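Local atomic coordinates of WbbM protein (Klebsiella pneumoniae, PDB entry 6U4B), a protein that is a trimeric bifunctional glycosyltransferase that polymerises O-antigen polysaccharide, with a magnesium site in its family 8 glycosyltransferase domain. Residues K156-V160 with T161-S165. Numbering follows the deposited sequence.
Sequences KKWSV and TAAGS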
loop_
_atom_site.group_PDB
_atom_site.type_symbol
_atom_site.label_atom_id
_atom_site.label_comp_id
_atom_site.label_asym_id
_atom_site.label_seq_id
_atom_site.Cartn_x
_atom_site.Cartn_y
_atom_site.Cartn_z
ATOM N N LYS A 156 -20.465 -55.805 17.933
ATOM C CA LYS A 156 -20.364 -57.221 17.624
ATOM C C LYS A 156 -19.327 -57.455 16.532
ATOM O O LYS A 156 -19.088 -56.599 15.676
ATOM C CB LYS A 156 -21.717 -57.772 17.174
ATOM C CG LYS A 156 -22.834 -57.620 18.192
ATOM C CD LYS A 156 -23.989 -58.567 17.889
ATOM C CE LYS A 156 -25.255 -57.812 17.530
ATOM N NZ LYS A 156 -26.453 -58.414 18.180
ATOM N N LYS A 157 -18.695 -58.627 16.577
ATOM C CA LYS A 157 -17.806 -59.024 15.496
ATOM C C LYS A 157 -18.581 -59.123 14.188
ATOM O O LYS A 157 -19.790 -59.376 14.172
ATOM C CB LYS A 157 -17.141 -60.367 15.802
ATOM C CG LYS A 157 -15.984 -60.307 16.788
ATOM C CD LYS A 157 -15.346 -61.680 16.947
ATOM C CE LYS A 157 -14.188 -61.655 17.931
ATOM N NZ LYS A 157 -13.632 -63.020 18.155
ATOM N N TRP A 158 -17.871 -58.919 13.086
ATOM C CA TRP A 158 -18.428 -59.058 11.750
ATOM C C TRP A 158 -17.698 -60.180 11.026
ATOM O O TRP A 158 -16.472 -60.297 11.119
ATOM C CB TRP A 158 -18.314 -57.742 10.970
ATOM C CG TRP A 158 -18.976 -57.772 9.627
ATOM C CD1 TRP A 158 -20.318 -57.780 9.372
ATOM C CD2 TRP A 158 -18.327 -57.780 8.350
ATOM N NE1 TRP A 158 -20.543 -57.802 8.018
ATOM C CE2 TRP A 158 -19.337 -57.802 7.367
ATOM C CE3 TRP A 158 -16.989 -57.775 7.943
ATOM C CZ2 TRP A 158 -19.051 -57.819 6.004
ATOM C CZ3 TRP A 158 -16.707 -57.792 6.589
ATOM C CH2 TRP A 158 -17.733 -57.813 5.635
ATOM N N SER A 159 -18.454 -61.008 10.312
ATOM C CA SER A 159 -17.903 -62.184 9.652
ATOM C C SER A 159 -17.461 -61.840 8.237
ATOM O O SER A 159 -18.242 -61.297 7.449
ATOM C CB SER A 159 -18.933 -63.315 9.623
ATOM O OG SER A 159 -18.486 -64.389 8.818
ATOM N N VAL A 160 -16.203 -62.162 7.918
ATOM C CA VAL A 160 -15.676 -61.914 6.579
ATOM C C VAL A 160 -16.009 -63.025 5.598
ATOM O O VAL A 160 -15.811 -62.848 4.390
ATOM C CB VAL A 160 -14.148 -61.721 6.613
ATOM C CG1 VAL A 160 -13.784 -60.518 7.467
ATOM C CG2 VAL A 160 -13.465 -62.977 7.131
ATOM N N THR A 161 -16.506 -64.168 6.077
ATOM C CA THR A 161 -16.831 -65.260 5.166
ATOM C C THR A 161 -18.072 -64.954 4.339
ATOM O O THR A 161 -18.188 -65.424 3.202
ATOM C CB THR A 161 -17.016 -66.565 5.942
ATOM O OG1 THR A 161 -17.883 -66.344 7.061
ATOM C CG2 THR A 161 -15.674 -67.086 6.434
ATOM N N ALA A 162 -19.007 -64.173 4.887
ATOM C CA ALA A 162 -20.177 -63.775 4.111
ATOM C C ALA A 162 -19.798 -62.852 2.961
ATOM O O ALA A 162 -20.417 -62.906 1.893
ATOM C CB ALA A 162 -21.208 -63.100 5.017
ATOM N N ALA A 163 -18.785 -62.009 3.153
ATOM C CA ALA A 163 -18.315 -61.120 2.100
ATOM C C ALA A 163 -17.462 -61.832 1.060
ATOM O O ALA A 163 -16.999 -61.185 0.115
ATOM C CB ALA A 163 -17.525 -59.957 2.708
ATOM N N GLY A 164 -17.240 -63.138 1.208
ATOM C CA GLY A 164 -16.481 -63.915 0.251
ATOM C C GLY A 164 -15.028 -64.141 0.605
ATOM O O GLY A 164 -14.310 -64.767 -0.185
ATOM N N SER A 165 -14.574 -63.662 1.757
ATOM C CA SER A 165 -13.182 -63.788 2.158
ATOM C C SER A 165 -12.953 -65.091 2.913
ATOM O O SER A 165 -13.843 -65.601 3.600
ATOM C CB SER A 165 -12.762 -62.605 3.031
ATOM O OG SER A 165 -12.915 -61.382 2.334
#
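S159, at the end of strand 152-159, meets T161 just where the chain folds into a type I beta turn running from T161 to G164. The turn belongs to the loop that joins this strand of the mixed sheet in the DUF4422 region to helix 168-173. From S159 CB, which lies 4.1 Å from T161 OG1, the side chain ends in a hydroxyl held anti to the backbone N (chi1 171°), which places it beside OG1 and N of T161. S159 OG accepts a hydrogen bond from T161 OG1 at 2.7 Å and a weak one from T161 N at 3.4 Å, so one oxygen ties both the side chain and the backbone of the residue that opens the turn. Within the turn, G164 N bonds to T161 O; the positive phi of G164 (98°) suits glycine.

The carbonyl of V160, the residue just before the turn, accepts bonds from within the turn and from just past it. V160 O accepts S165 N at 3.0 Å, with the donor tilted 23° from the carbonyl plane, and A163 N in a weak bond. The two CB atoms of V160 and S165 approach to 3.9 Å, while V160 also packs on N168 and H171 of the following helix. S165 OG bonds to H171 ND1, linking the loop to that helix. The W158 ring, which also meets H171, reaches the turn through its far benzo corner: CH2 touches the A163 methyl, CB, obliquely at 3.6 Å.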